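PDB 4CZX: Pab-dependent poly(a)-specific ribonuclease subunit PAN2 from Neurospora crassa, which probably shortens the poly(A) tails of mRNAs as the catalytic subunit of the PAN2-PAN3 deadenylase, and is represented by its N-terminal WD40 domain alone. Local coordinates for residues D8-G13 with G315-I320; A27-T32 with V289-D294; F35-E40 with V295-E300; L41-T46 with R76-V81; Q189-F194 with I205-G210. All blocks are in the same frame, centred on the assembly; numbering follows the deposited sequence.

Interaction 1. Residues D8-G13 with G315-I320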
# COMPACT_ATOMS: atom_id res chain seq x y z
N ASP A 8 11.43 3.09 50.74
CA ASP A 8 9.99 2.89 50.56
C ASP A 8 9.47 3.53 49.29
O ASP A 8 8.32 3.33 48.91
CB ASP A 8 9.20 3.45 51.73
CG ASP A 8 9.48 2.73 53.02
OD1 ASP A 8 9.72 1.51 52.98
OD2 ASP A 8 9.48 3.40 54.08
N TRP A 9 10.33 4.32 48.64
CA TRP A 9 9.91 5.15 47.53
C TRP A 9 11.03 5.34 46.51
O TRP A 9 12.03 5.99 46.80
CB TRP A 9 9.43 6.51 48.05
CG TRP A 9 8.85 7.39 46.99
CD1 TRP A 9 9.42 8.52 46.47
CD2 TRP A 9 7.59 7.23 46.34
NE1 TRP A 9 8.58 9.07 45.53
CE2 TRP A 9 7.45 8.30 45.43
CE3 TRP A 9 6.56 6.28 46.43
CZ2 TRP A 9 6.33 8.44 44.61
CZ3 TRP A 9 5.44 6.43 45.63
CH2 TRP A 9 5.34 7.51 44.73
N THR A 10 10.85 4.77 45.33
CA THR A 10 11.83 4.92 44.27
C THR A 10 11.17 4.74 42.91
O THR A 10 10.06 4.22 42.81
CB THR A 10 13.01 3.93 44.44
OG1 THR A 10 14.09 4.31 43.58
CG2 THR A 10 12.57 2.51 44.12
N GLN A 11 11.84 5.20 41.85
CA GLN A 11 11.34 5.01 40.50
C GLN A 11 11.61 3.58 40.05
O GLN A 11 12.76 3.15 40.00
CB GLN A 11 11.98 6.00 39.53
CG GLN A 11 11.47 5.86 38.11
CD GLN A 11 11.99 6.94 37.18
OE1 GLN A 11 12.41 6.67 36.07
NE2 GLN A 11 11.94 8.19 37.65
N LEU A 12 10.55 2.87 39.72
CA LEU A 12 10.63 1.44 39.45
C LEU A 12 10.70 1.12 37.96
O LEU A 12 11.25 0.09 37.56
CB LEU A 12 9.43 0.73 40.09
CG LEU A 12 9.37 0.84 41.61
CD1 LEU A 12 8.03 0.36 42.13
CD2 LEU A 12 10.51 0.05 42.25
N GLY A 13 10.14 2.00 37.14
CA GLY A 13 10.12 1.79 35.71
C GLY A 13 9.68 3.03 34.96
O GLY A 13 9.12 3.95 35.54
N GLY A 315 7.17 3.51 43.59
CA GLY A 315 6.73 2.66 44.69
C GLY A 315 7.91 2.15 45.48
O GLY A 315 9.03 2.64 45.32
N SER A 316 7.66 1.17 46.34
CA SER A 316 8.71 0.57 47.15
C SER A 316 9.61 -0.37 46.35
O SER A 316 9.14 -1.10 45.48
CB SER A 316 8.10 -0.18 48.32
OG SER A 316 9.07 -0.98 48.96
N PRO A 317 10.92 -0.35 46.64
CA PRO A 317 11.86 -1.29 46.03
C PRO A 317 11.56 -2.73 46.43
O PRO A 317 12.05 -3.66 45.79
CB PRO A 317 13.22 -0.85 46.60
CG PRO A 317 13.02 0.53 47.09
CD PRO A 317 11.59 0.62 47.52
N ASN A 318 10.77 -2.90 47.48
CA ASN A 318 10.44 -4.23 47.99
C ASN A 318 9.26 -4.85 47.25
O ASN A 318 8.11 -4.52 47.53
CB ASN A 318 10.12 -4.16 49.49
CG ASN A 318 11.16 -3.38 50.28
OD1 ASN A 318 12.37 -3.53 50.08
ND2 ASN A 318 10.69 -2.52 51.17
N LYS A 319 9.59 -5.75 46.31
CA LYS A 319 8.64 -6.58 45.54
C LYS A 319 7.17 -6.13 45.56
O LYS A 319 6.37 -6.67 46.32
CB LYS A 319 8.71 -8.02 46.04
N ILE A 320 6.83 -5.15 44.73
CA ILE A 320 5.45 -4.66 44.69
C ILE A 320 4.61 -5.46 43.70
O ILE A 320 5.12 -6.01 42.72
CB ILE A 320 5.38 -3.17 44.33
CG1 ILE A 320 5.61 -2.95 42.83
CG2 ILE A 320 6.36 -2.37 45.15
CD1 ILE A 320 5.08 -1.63 42.33
O HOH W 1 8.84 -0.32 51.48

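Interaction 2. Residues A27-T32 with V289-D294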
# COMPACT_ATOMS: atom_id res chain seq x y z
N ALA A 27 1.16 13.60 17.48
CA ALA A 27 -0.12 14.07 17.97
C ALA A 27 -0.10 14.44 19.46
O ALA A 27 -1.04 15.04 19.97
CB ALA A 27 -1.21 13.02 17.71
N GLY A 28 0.98 14.10 20.16
CA GLY A 28 1.17 14.56 21.53
C GLY A 28 1.36 13.45 22.56
O GLY A 28 1.48 12.28 22.21
N PRO A 29 1.41 13.83 23.84
CA PRO A 29 1.63 12.87 24.94
C PRO A 29 0.43 11.99 25.19
O PRO A 29 -0.59 12.11 24.52
CB PRO A 29 1.89 13.79 26.14
CG PRO A 29 1.05 14.99 25.85
CD PRO A 29 1.22 15.20 24.35
N ALA A 30 0.56 11.09 26.17
CA ALA A 30 -0.55 10.22 26.54
C ALA A 30 -1.82 11.01 26.86
O ALA A 30 -1.76 12.15 27.34
CB ALA A 30 -0.14 9.34 27.74
N SER A 31 -2.97 10.41 26.54
CA SER A 31 -4.27 11.03 26.74
C SER A 31 -4.89 10.56 28.05
O SER A 31 -5.77 11.24 28.61
CB SER A 31 -5.20 10.70 25.57
OG SER A 31 -5.38 9.29 25.48
N THR A 32 -4.46 9.40 28.52
CA THR A 32 -4.97 8.84 29.77
C THR A 32 -4.10 7.63 30.16
O THR A 32 -3.46 7.02 29.29
CB THR A 32 -6.46 8.43 29.65
OG1 THR A 32 -6.97 8.00 30.92
CG2 THR A 32 -6.64 7.29 28.62
N VAL A 289 5.80 18.23 32.46
CA VAL A 289 4.68 18.52 33.34
C VAL A 289 3.81 17.27 33.49
O VAL A 289 3.48 16.64 32.49
CB VAL A 289 3.83 19.67 32.78
CG1 VAL A 289 2.61 19.90 33.64
CG2 VAL A 289 4.67 20.94 32.66
N VAL A 290 3.46 16.91 34.72
CA VAL A 290 2.62 15.73 34.93
C VAL A 290 1.22 16.00 34.38
O VAL A 290 0.64 17.06 34.65
CB VAL A 290 2.54 15.33 36.42
CG1 VAL A 290 1.64 14.12 36.59
CG2 VAL A 290 3.92 15.04 36.96
N LEU A 291 0.71 15.07 33.58
CA LEU A 291 -0.61 15.20 32.95
C LEU A 291 -1.63 14.18 33.44
O LEU A 291 -2.84 14.44 33.40
CB LEU A 291 -0.51 15.06 31.43
CG LEU A 291 0.20 16.18 30.68
CD1 LEU A 291 0.14 15.87 29.19
CD2 LEU A 291 -0.43 17.53 30.97
N HIS A 292 -1.16 13.00 33.83
CA HIS A 292 -2.05 11.93 34.29
C HIS A 292 -1.43 11.15 35.43
O HIS A 292 -0.21 11.08 35.57
CB HIS A 292 -2.41 10.96 33.15
CG HIS A 292 -2.84 11.64 31.89
ND1 HIS A 292 -4.07 12.23 31.75
CD2 HIS A 292 -2.18 11.82 30.72
CE1 HIS A 292 -4.14 12.79 30.55
NE2 HIS A 292 -3.01 12.54 29.90
N PHE A 293 -2.30 10.55 36.24
CA PHE A 293 -1.91 9.84 37.45
C PHE A 293 -2.88 8.69 37.73
O PHE A 293 -4.08 8.82 37.51
CB PHE A 293 -1.88 10.81 38.64
CG PHE A 293 -1.62 10.14 39.96
CD1 PHE A 293 -0.38 9.58 40.23
CD2 PHE A 293 -2.62 10.07 40.92
CE1 PHE A 293 -0.14 8.97 41.44
CE2 PHE A 293 -2.38 9.45 42.14
CZ PHE A 293 -1.14 8.89 42.39
N ASP A 294 -2.35 7.56 38.20
CA ASP A 294 -3.22 6.52 38.75
C ASP A 294 -2.49 5.74 39.83
O ASP A 294 -1.25 5.79 39.93
CB ASP A 294 -3.72 5.57 37.64
CG ASP A 294 -4.95 4.77 38.05
OD1 ASP A 294 -5.65 5.19 39.00
OD2 ASP A 294 -5.20 3.70 37.44

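Interaction 3. Residues F35-E40 with V295-E300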
# COMPACT_ATOMS: atom_id res chain seq x y z
N PHE A 35 -4.24 1.71 35.67
CA PHE A 35 -3.91 0.36 36.10
C PHE A 35 -5.06 -0.60 35.83
O PHE A 35 -6.20 -0.32 36.19
CB PHE A 35 -3.58 0.35 37.59
CG PHE A 35 -2.20 0.82 37.90
CD1 PHE A 35 -1.10 -0.00 37.69
CD2 PHE A 35 -1.99 2.09 38.44
CE1 PHE A 35 0.18 0.43 37.98
CE2 PHE A 35 -0.72 2.53 38.74
CZ PHE A 35 0.37 1.70 38.51
N ASP A 36 -4.76 -1.74 35.20
CA ASP A 36 -5.71 -2.83 35.09
C ASP A 36 -6.02 -3.39 36.48
O ASP A 36 -5.23 -3.22 37.42
CB ASP A 36 -5.13 -3.95 34.19
CG ASP A 36 -6.19 -4.79 33.51
OD1 ASP A 36 -7.22 -5.13 34.15
OD2 ASP A 36 -5.99 -5.12 32.33
N ASN A 37 -7.12 -4.10 36.63
CA ASN A 37 -7.29 -4.82 37.89
C ASN A 37 -6.87 -6.29 37.81
O ASN A 37 -7.13 -7.06 38.73
CB ASN A 37 -8.74 -4.69 38.41
CG ASN A 37 -9.78 -5.06 37.38
OD1 ASN A 37 -9.52 -5.82 36.45
ND2 ASN A 37 -10.99 -4.54 37.56
N GLN A 38 -6.20 -6.68 36.73
CA GLN A 38 -5.57 -8.00 36.68
C GLN A 38 -4.32 -7.99 35.81
O GLN A 38 -4.07 -7.03 35.05
CB GLN A 38 -6.54 -9.05 36.16
CG GLN A 38 -7.03 -8.78 34.74
CD GLN A 38 -7.88 -9.92 34.19
OE1 GLN A 38 -7.39 -10.76 33.43
NE2 GLN A 38 -9.15 -9.95 34.57
N ASP A 39 -3.53 -9.05 35.95
CA ASP A 39 -2.39 -9.33 35.08
C ASP A 39 -1.25 -8.31 35.17
O ASP A 39 -0.38 -8.28 34.30
CB ASP A 39 -2.87 -9.44 33.62
CG ASP A 39 -3.80 -10.62 33.42
OD1 ASP A 39 -3.76 -11.53 34.27
OD2 ASP A 39 -4.57 -10.64 32.44
N GLU A 40 -1.26 -7.49 36.22
CA GLU A 40 -0.17 -6.55 36.47
C GLU A 40 0.01 -5.54 35.34
O GLU A 40 1.13 -5.08 35.07
CB GLU A 40 1.14 -7.31 36.70
CG GLU A 40 1.09 -8.21 37.91
CD GLU A 40 0.82 -7.42 39.17
OE1 GLU A 40 1.77 -6.77 39.66
OE2 GLU A 40 -0.34 -7.42 39.64
N VAL A 295 -3.26 5.02 40.64
CA VAL A 295 -2.72 4.12 41.67
C VAL A 295 -3.26 2.71 41.42
O VAL A 295 -4.39 2.55 40.97
CB VAL A 295 -3.09 4.59 43.09
CG1 VAL A 295 -4.61 4.57 43.30
CG2 VAL A 295 -2.39 3.74 44.14
N SER A 296 -2.44 1.70 41.67
CA SER A 296 -2.85 0.30 41.47
C SER A 296 -3.85 -0.17 42.53
O SER A 296 -4.00 0.47 43.57
CB SER A 296 -1.64 -0.62 41.47
OG SER A 296 -1.08 -0.75 42.77
N ARG A 297 -4.51 -1.31 42.28
CA ARG A 297 -5.52 -1.83 43.21
C ARG A 297 -4.96 -2.12 44.60
O ARG A 297 -5.68 -2.00 45.60
CB ARG A 297 -6.16 -3.11 42.65
CG ARG A 297 -6.98 -2.92 41.38
CD ARG A 297 -8.12 -1.92 41.58
NE ARG A 297 -8.93 -1.74 40.37
CZ ARG A 297 -8.52 -1.08 39.28
NH1 ARG A 297 -7.31 -0.55 39.23
NH2 ARG A 297 -9.34 -0.96 38.24
N THR A 298 -3.69 -2.51 44.67
CA THR A 298 -3.06 -2.79 45.95
C THR A 298 -2.58 -1.53 46.66
O THR A 298 -2.26 -1.56 47.85
CB THR A 298 -1.85 -3.72 45.78
OG1 THR A 298 -0.90 -3.09 44.91
CG2 THR A 298 -2.28 -5.06 45.20
N GLY A 299 -2.49 -0.43 45.91
CA GLY A 299 -1.98 0.82 46.44
C GLY A 299 -0.47 0.93 46.31
O GLY A 299 0.11 1.99 46.58
N GLU A 300 0.17 -0.16 45.88
CA GLU A 300 1.63 -0.25 45.90
C GLU A 300 2.29 0.42 44.68
O GLU A 300 3.44 0.86 44.77
CB GLU A 300 2.05 -1.71 46.00
CG GLU A 300 1.61 -2.35 47.31
CD GLU A 300 2.00 -3.82 47.42
OE1 GLU A 300 2.75 -4.31 46.55
OE2 GLU A 300 1.54 -4.48 48.38
O HOH W 2 -7.25 1.94 37.38
O HOH W 3 -4.01 -2.49 39.80

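Interaction 4. Residues L41-T46 with R76-V81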
# COMPACT_ATOMS: atom_id res chain seq x y z
N LEU A 41 -1.08 -5.17 34.68
CA LEU A 41 -0.98 -4.29 33.52
C LEU A 41 -1.23 -2.83 33.85
O LEU A 41 -2.10 -2.48 34.65
CB LEU A 41 -1.97 -4.73 32.43
CG LEU A 41 -1.75 -6.14 31.86
CD1 LEU A 41 -2.82 -6.47 30.83
CD2 LEU A 41 -0.35 -6.26 31.27
N LEU A 42 -0.45 -1.97 33.20
CA LEU A 42 -0.75 -0.54 33.12
C LEU A 42 -1.08 -0.19 31.68
O LEU A 42 -0.32 -0.52 30.75
CB LEU A 42 0.42 0.31 33.62
CG LEU A 42 0.22 1.83 33.58
CD1 LEU A 42 -0.81 2.29 34.61
CD2 LEU A 42 1.54 2.55 33.79
N TRP A 43 -2.22 0.47 31.47
CA TRP A 43 -2.66 0.87 30.14
C TRP A 43 -2.46 2.36 29.88
O TRP A 43 -2.75 3.19 30.75
CB TRP A 43 -4.12 0.49 29.94
CG TRP A 43 -4.33 -1.00 29.87
CD1 TRP A 43 -4.47 -1.86 30.92
CD2 TRP A 43 -4.38 -1.81 28.68
NE1 TRP A 43 -4.63 -3.15 30.46
CE2 TRP A 43 -4.57 -3.15 29.09
CE3 TRP A 43 -4.29 -1.53 27.31
CZ2 TRP A 43 -4.68 -4.21 28.18
CZ3 TRP A 43 -4.39 -2.59 26.40
CH2 TRP A 43 -4.59 -3.91 26.85
N ILE A 44 -1.97 2.68 28.68
CA ILE A 44 -1.69 4.08 28.30
C ILE A 44 -2.34 4.37 26.96
O ILE A 44 -2.22 3.58 26.02
CB ILE A 44 -0.16 4.34 28.19
CG1 ILE A 44 0.55 3.92 29.49
CG2 ILE A 44 0.15 5.79 27.78
CD1 ILE A 44 2.04 4.06 29.44
N GLY A 45 -3.06 5.50 26.86
CA GLY A 45 -3.68 5.86 25.60
C GLY A 45 -2.97 7.00 24.88
O GLY A 45 -2.34 7.83 25.53
N THR A 46 -3.06 7.04 23.55
CA THR A 46 -2.50 8.14 22.75
C THR A 46 -3.57 9.10 22.25
O THR A 46 -4.77 8.80 22.30
CB THR A 46 -1.71 7.65 21.48
OG1 THR A 46 -2.63 7.28 20.45
CG2 THR A 46 -0.78 6.47 21.80
N ARG A 76 -9.97 8.27 25.50
CA ARG A 76 -10.44 9.12 26.60
C ARG A 76 -10.37 8.46 27.97
O ARG A 76 -10.09 9.14 28.98
CB ARG A 76 -11.88 9.57 26.34
CG ARG A 76 -12.06 10.26 24.99
CD ARG A 76 -12.39 11.69 25.20
NE ARG A 76 -12.47 12.46 23.97
CZ ARG A 76 -11.88 13.64 23.83
NH1 ARG A 76 -11.17 14.14 24.83
NH2 ARG A 76 -11.98 14.30 22.68
N GLN A 77 -10.64 7.16 28.02
CA GLN A 77 -10.72 6.44 29.30
C GLN A 77 -10.70 4.92 29.08
O GLN A 77 -11.13 4.43 28.03
CB GLN A 77 -12.00 6.83 30.06
CG GLN A 77 -12.07 6.36 31.54
CD GLN A 77 -13.47 6.48 32.12
OE1 GLN A 77 -14.27 7.31 31.68
NE2 GLN A 77 -13.80 5.62 33.08
N PHE A 78 -10.18 4.21 30.08
CA PHE A 78 -10.24 2.74 30.17
C PHE A 78 -11.22 2.31 31.26
O PHE A 78 -11.41 3.03 32.26
CB PHE A 78 -8.87 2.14 30.52
CG PHE A 78 -7.77 2.48 29.57
CD1 PHE A 78 -7.60 1.77 28.39
CD2 PHE A 78 -6.84 3.46 29.90
CE1 PHE A 78 -6.55 2.07 27.52
CE2 PHE A 78 -5.78 3.76 29.03
CZ PHE A 78 -5.64 3.06 27.84
N LEU A 79 -11.84 1.15 31.08
CA LEU A 79 -12.47 0.43 32.19
C LEU A 79 -12.12 -1.05 32.06
O LEU A 79 -11.84 -1.52 30.95
CB LEU A 79 -13.99 0.60 32.22
CG LEU A 79 -14.61 1.89 32.76
CD1 LEU A 79 -16.12 1.78 32.66
CD2 LEU A 79 -14.17 2.18 34.19
N PHE A 80 -12.14 -1.77 33.18
CA PHE A 80 -11.68 -3.14 33.22
C PHE A 80 -12.70 -4.11 33.79
O PHE A 80 -13.28 -3.86 34.86
CB PHE A 80 -10.39 -3.23 34.04
CG PHE A 80 -9.33 -2.29 33.56
CD1 PHE A 80 -8.55 -2.61 32.46
CD2 PHE A 80 -9.15 -1.06 34.18
CE1 PHE A 80 -7.59 -1.72 31.98
CE2 PHE A 80 -8.19 -0.17 33.73
CZ PHE A 80 -7.41 -0.51 32.62
N VAL A 81 -12.90 -5.22 33.08
CA VAL A 81 -13.73 -6.33 33.56
C VAL A 81 -13.00 -7.65 33.33
O VAL A 81 -11.92 -7.67 32.73
CB VAL A 81 -15.10 -6.36 32.87
CG1 VAL A 81 -15.82 -5.01 33.04
CG2 VAL A 81 -14.96 -6.69 31.40

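Interaction 5. Residues Q189-F194 with I205-G210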
# COMPACT_ATOMS: atom_id res chain seq x y z
N GLN A 189 -20.97 21.91 44.34
CA GLN A 189 -20.12 22.88 43.65
C GLN A 189 -18.66 22.65 44.06
O GLN A 189 -18.23 23.10 45.12
CB GLN A 189 -20.54 24.31 43.97
CG GLN A 189 -19.79 25.33 43.15
CD GLN A 189 -20.24 25.35 41.72
OE1 GLN A 189 -21.43 25.52 41.44
NE2 GLN A 189 -19.31 25.15 40.79
N ALA A 190 -17.91 21.94 43.23
CA ALA A 190 -16.55 21.58 43.60
C ALA A 190 -15.56 22.68 43.23
O ALA A 190 -14.84 23.19 44.09
CB ALA A 190 -16.16 20.26 42.94
N HIS A 191 -15.53 23.06 41.96
CA HIS A 191 -14.62 24.11 41.52
C HIS A 191 -15.34 25.11 40.62
O HIS A 191 -16.46 24.85 40.18
CB HIS A 191 -13.41 23.49 40.80
CG HIS A 191 -12.72 22.44 41.61
ND1 HIS A 191 -11.60 22.71 42.38
CD2 HIS A 191 -13.00 21.13 41.79
CE1 HIS A 191 -11.22 21.60 42.99
NE2 HIS A 191 -12.05 20.63 42.66
N GLY A 192 -14.71 26.25 40.37
CA GLY A 192 -15.36 27.34 39.67
C GLY A 192 -15.73 27.10 38.21
O GLY A 192 -16.79 27.53 37.78
N ALA A 193 -14.85 26.45 37.44
CA ALA A 193 -15.10 26.28 36.00
C ALA A 193 -14.78 24.89 35.47
O ALA A 193 -15.35 24.46 34.46
CB ALA A 193 -14.29 27.31 35.21
N PHE A 194 -13.85 24.19 36.11
CA PHE A 194 -13.49 22.86 35.63
C PHE A 194 -12.98 21.94 36.73
O PHE A 194 -12.47 22.38 37.76
CB PHE A 194 -12.43 22.92 34.51
CG PHE A 194 -11.06 23.33 34.98
CD1 PHE A 194 -10.73 24.68 35.10
CD2 PHE A 194 -10.10 22.38 35.30
CE1 PHE A 194 -9.47 25.07 35.54
CE2 PHE A 194 -8.85 22.75 35.74
CZ PHE A 194 -8.53 24.11 35.86
N ILE A 205 -16.01 11.60 47.88
CA ILE A 205 -15.57 12.11 46.59
C ILE A 205 -14.41 13.08 46.80
O ILE A 205 -14.42 13.86 47.76
CB ILE A 205 -16.67 12.86 45.83
CG1 ILE A 205 -18.01 12.13 45.92
CG2 ILE A 205 -16.24 13.11 44.36
CD1 ILE A 205 -19.15 12.90 45.28
N VAL A 206 -13.42 13.02 45.92
CA VAL A 206 -12.34 14.00 45.93
C VAL A 206 -12.12 14.54 44.51
O VAL A 206 -12.18 13.79 43.53
CB VAL A 206 -11.02 13.41 46.49
CG1 VAL A 206 -11.07 13.31 48.01
CG2 VAL A 206 -10.71 12.05 45.84
N THR A 207 -11.89 15.85 44.39
CA THR A 207 -11.69 16.43 43.07
C THR A 207 -10.55 17.44 43.06
O THR A 207 -10.23 18.04 44.09
CB THR A 207 -12.95 17.16 42.53
OG1 THR A 207 -13.27 18.27 43.38
CG2 THR A 207 -14.14 16.20 42.41
N CYS A 208 -9.97 17.60 41.87
CA CYS A 208 -9.03 18.67 41.58
C CYS A 208 -9.62 19.52 40.46
O CYS A 208 -10.30 19.00 39.58
CB CYS A 208 -7.68 18.12 41.15
SG CYS A 208 -6.90 17.05 42.36
N GLY A 209 -9.38 20.83 40.47
CA GLY A 209 -9.91 21.65 39.41
C GLY A 209 -9.51 23.10 39.57
O GLY A 209 -8.55 23.39 40.30
N GLY A 210 -10.23 24.00 38.91
CA GLY A 210 -9.93 25.42 38.99
C GLY A 210 -11.10 26.33 38.65
O GLY A 210 -12.17 25.88 38.23

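Interaction 1. Residues D8-G13 with G315-I320
The ring closure of the propeller lies here: Thr-10, near the N-terminus, pairs with Gly-315 at the end of the last strand of the same blade. The pair is antiparallel and hydrogen-bonded, with Thr-10 N 2.8 Å from Gly-315 O and Gly-315 N 3.1 Å from Thr-10 O. Beyond Gly-315 the chain leaves the sheet, and side chains take over. Leu-12 carries most of this. Its CG stands anti to the carbonyl carbon (chi1 -63°), and beyond it CD1 packs 3.6 Å from Gly-315 N. The same methyl meets Ile-320 tip to tip, CD1 to CD1 at 3.6 Å, while Leu-12 CD2 lies beside Ser-316 O. An alanine at Leu-12 would probably leave the Ile-320 methyl without its mate and open a gap over Gly-315. Thr-10 and Pro-317 cross obliquely, touching through Thr-10 CG2 and Pro-317 CG at 3.6 Å. At the exposed end a water lies between Asp-8 OD1 and Ser-316 OG; that hydroxyl also accepts from Asn-318 N in an ST turn at the bend of the departing chain. On the buried side Trp-9 brings CE3 and CZ3 obliquely toward Gly-315 N; its indole stacks with Trp-314 and its NE1 bonds to Tyr-283 O. Leu-12 and Gly-13 both face Val-313 in a classic beta bulge. An N-terminal strand, 10-16, that completes a blade whose other three strands, 290-295, 302-306 and 310-315, come from the far end of the domain is the velcro closure characteristic of WD40 beta-propellers.

Interaction 2. Residues A27-T32 with V289-D294
His-292 is held closely between its own chain and the loop 27-32, whereas the neighbouring Pro-29 and Leu-291 touch through little more than one pair of carbons. The imidazole is the tight part. Thr-32 CA sits over one ring face, 4.0 Å from the centroid of the His-292 ring and only 4° off its normal, with Thr-32 N displaced toward the rim on that side. On the opposite face Leu-291 CB lies toward the rim. At the ring edge, His-292 NE2 donates to Ala-30 O over 2.9 Å. The bond is bent, 138° at the hydrogen, and the donor stands well above the carbonyl plane. His-292 CE1 also comes within 3.0 Å of Ser-31 O, so two successive carbonyls of the loop border the same end of the ring. The histidine side chain leaves the strand toward the loop, and chi1 (-47°) sets its CG beside the backbone N.

The contact joins the innermost strand of the last blade of the seven-bladed propeller, 290-295, to the loop that leads into the innermost strand of the first, 32-35. Leu-291 and His-292 both face Ala-305 in a classic beta bulge, and both of their side chains point to the loop.

The whole contact is at the surface, and its looser part lies toward Pro-29. There a single apolar pair, Leu-291 CD1 and Pro-29 CG at 3.6 Å, replaces the ring held at face and edge; the two side chains cross at about a right angle. Pro-29 O turns to Gln-47 NE2. Ser-31, whose side chain points away from the strand, gives its OG to Leu-75 O, and Thr-32 likewise meets the histidine through its backbone alone.

Interaction 3. Residues F35-E40 with V295-E300
The Phe-35 ring carries Ser-296 on one face: Ser-296 CB lies 3.8 Å from the centroid of the Phe-35 ring, 10° off the normal, a CH-pi contact over the centre. Phe-35 CD2 also closes on Ser-296 N at 3.3 Å, while Phe-322 meets the ring edge-to-face. The Arg-297 guanidinium has Asn-37 CB over one face, offset toward the rim and 3.5 Å from Arg-297 NE. Near its edge is Phe-35 O, to which Arg-297 NH1 donates at 3.2 Å with an angle of 144° at the hydrogen. The bond is skewed, the oxygen tilted from the guanidinium plane and the donor above the carbonyl plane. A bend at chi2 (-59°) helps bring the chain back over the loop 35-40. One water bridges Phe-35 O and Arg-297 NH1, and another accepts from Arg-297 N. An alanine in place of Phe-35 would probably leave Ser-296 CB and Phe-322 without their aromatic surface and open a gap between the loops. These loops belong to the first and last blades of the WD40 propeller. The direct bonds of Arg-297 go to a carbonyl and water; Asp-36, in salt bridge with Arg-98, may add only a longer-range attraction.

Interaction 4. Residues L41-T46 with R76-V81
Trp-43 meets Phe-78 and Phe-80 in an aromatic cluster of obliquely set rings. Against Phe-80, the five-membered ring of the indole and the phenyl have centroids 5.2 Å apart and planes at 41°. Their nearest atoms are Trp-43 CD1 and Phe-80 CE1, at 3.3 Å, and Trp-43 CG lies in the phenyl plane at its edge. Against Phe-78 the five-membered ring is again oblique, with centroids 5.5 Å apart.

The CH-pi contact is more regular. Trp-43 CB sits over the centre of the Phe-78 ring, 3.6 Å from the centroid, so the phenyl is covered by the root of the tryptophan side chain. CG of Trp-43 is anti to the carbonyl carbon (chi1 -69°), and it is the CB that presents itself to Phe-78 while the indole extends to Phe-80.

The two strands, 41-45 and 77-80, belong to successive blades of the WD40 propeller, the first two predicted WD repeats. Their axes approach to 8.2 Å at 152°, and no hydrogen bond passes between them: adjacent blades pack sheet face to sheet face, and side chains fill the interface. Val-85, on the next strand of the second blade, touches all three aromatic residues.

Backbone contacts complete the set. Ile-44 C and Gly-45 N lie at the edge of the Phe-78 ring, in its plane, and Phe-78 CZ is 3.7 Å from Gly-45 N.

The one polar side-chain atom in the cluster, Trp-43 NE1, bonds to Asp-36 OD2, a carboxylate also paired with Arg-98.

Interaction 5. Residues Q189-F194 with I205-G210
His-191 and Thr-207 share a hydrogen bond of the kind found in the Asp-His-Ser/Thr-Trp network of WD repeats, tying the loop that enters a propeller blade to that blade's second strand, 204-210. His-191 NE2 and Thr-207 OG1 are 2.8 Å apart, and either may be the donor. The other imidazole nitrogen, His-191 ND1, bonds to Asp-223 OD2, so both ring nitrogens are satisfied. In place of the usual tryptophan, Lys-227 probably occupies the fourth position; its side chain touches both His-191 and Thr-207.

Chi1 of His-191 (-53°) directs CG toward the strand, anti to the carbonyl carbon. Gly-209 CA lies over the ring face, 3.6 Å from the centroid of the His-191 ring, with Gly-209 N and Cys-208 C toward the rim on that side. A side chain at Gly-209 would run into the ring, consistent with glycine there.

The backbone is satisfied in a different manner. Gly-210 O accepts twice, from Ala-193 N at 2.9 Å and from Phe-194 N at 3.2 Å; Gly-210 N donates back to Phe-194 O at 3.0 Å. Ala-193 and Phe-194 thus both face Gly-210, a classic beta bulge where strand 194-200 begins beside strand 204-210. Phe-194 O has a further contact with Gly-209 CA, a C-H...O approach of 3.1 Å. On the exposed side, Gln-189 NE2 reaches His-191 O at 2.9 Å, from above the carbonyl plane.

The Phe-194 ring covers the same glycine pair and lies close to a bound MES molecule, probably from the crystallisation liquor. Gly-210 N stands over the centre of this ring, 3.4 Å above the Phe-194 plane.

How the interactions relate
Interactions 1, 2 and 3 all involve the last blade: interaction 1 closes it with the N-terminal strand, while 2 and 3 join its innermost strand and the following turn to the first blade. Phe-35 N bonds to Asp-294 OD2, linking 2 with 3. Interaction 3 is buried, with CH-pi and arginine-carbonyl contacts. Interaction 4 continues to the second blade and is wholly buried, aromatic and without hydrogen bonds; its Trp-43 NE1 bonds to Asp-36 of the 35-40 loop, joining 3 and 4. Interaction 2 is a surface contact and interaction 1 partly buried, mixing sheet bonds, apolar tips and water. Interaction 5 joins an inter-blade loop to the blade it enters and is buried, yet rich in hydrogen bonds.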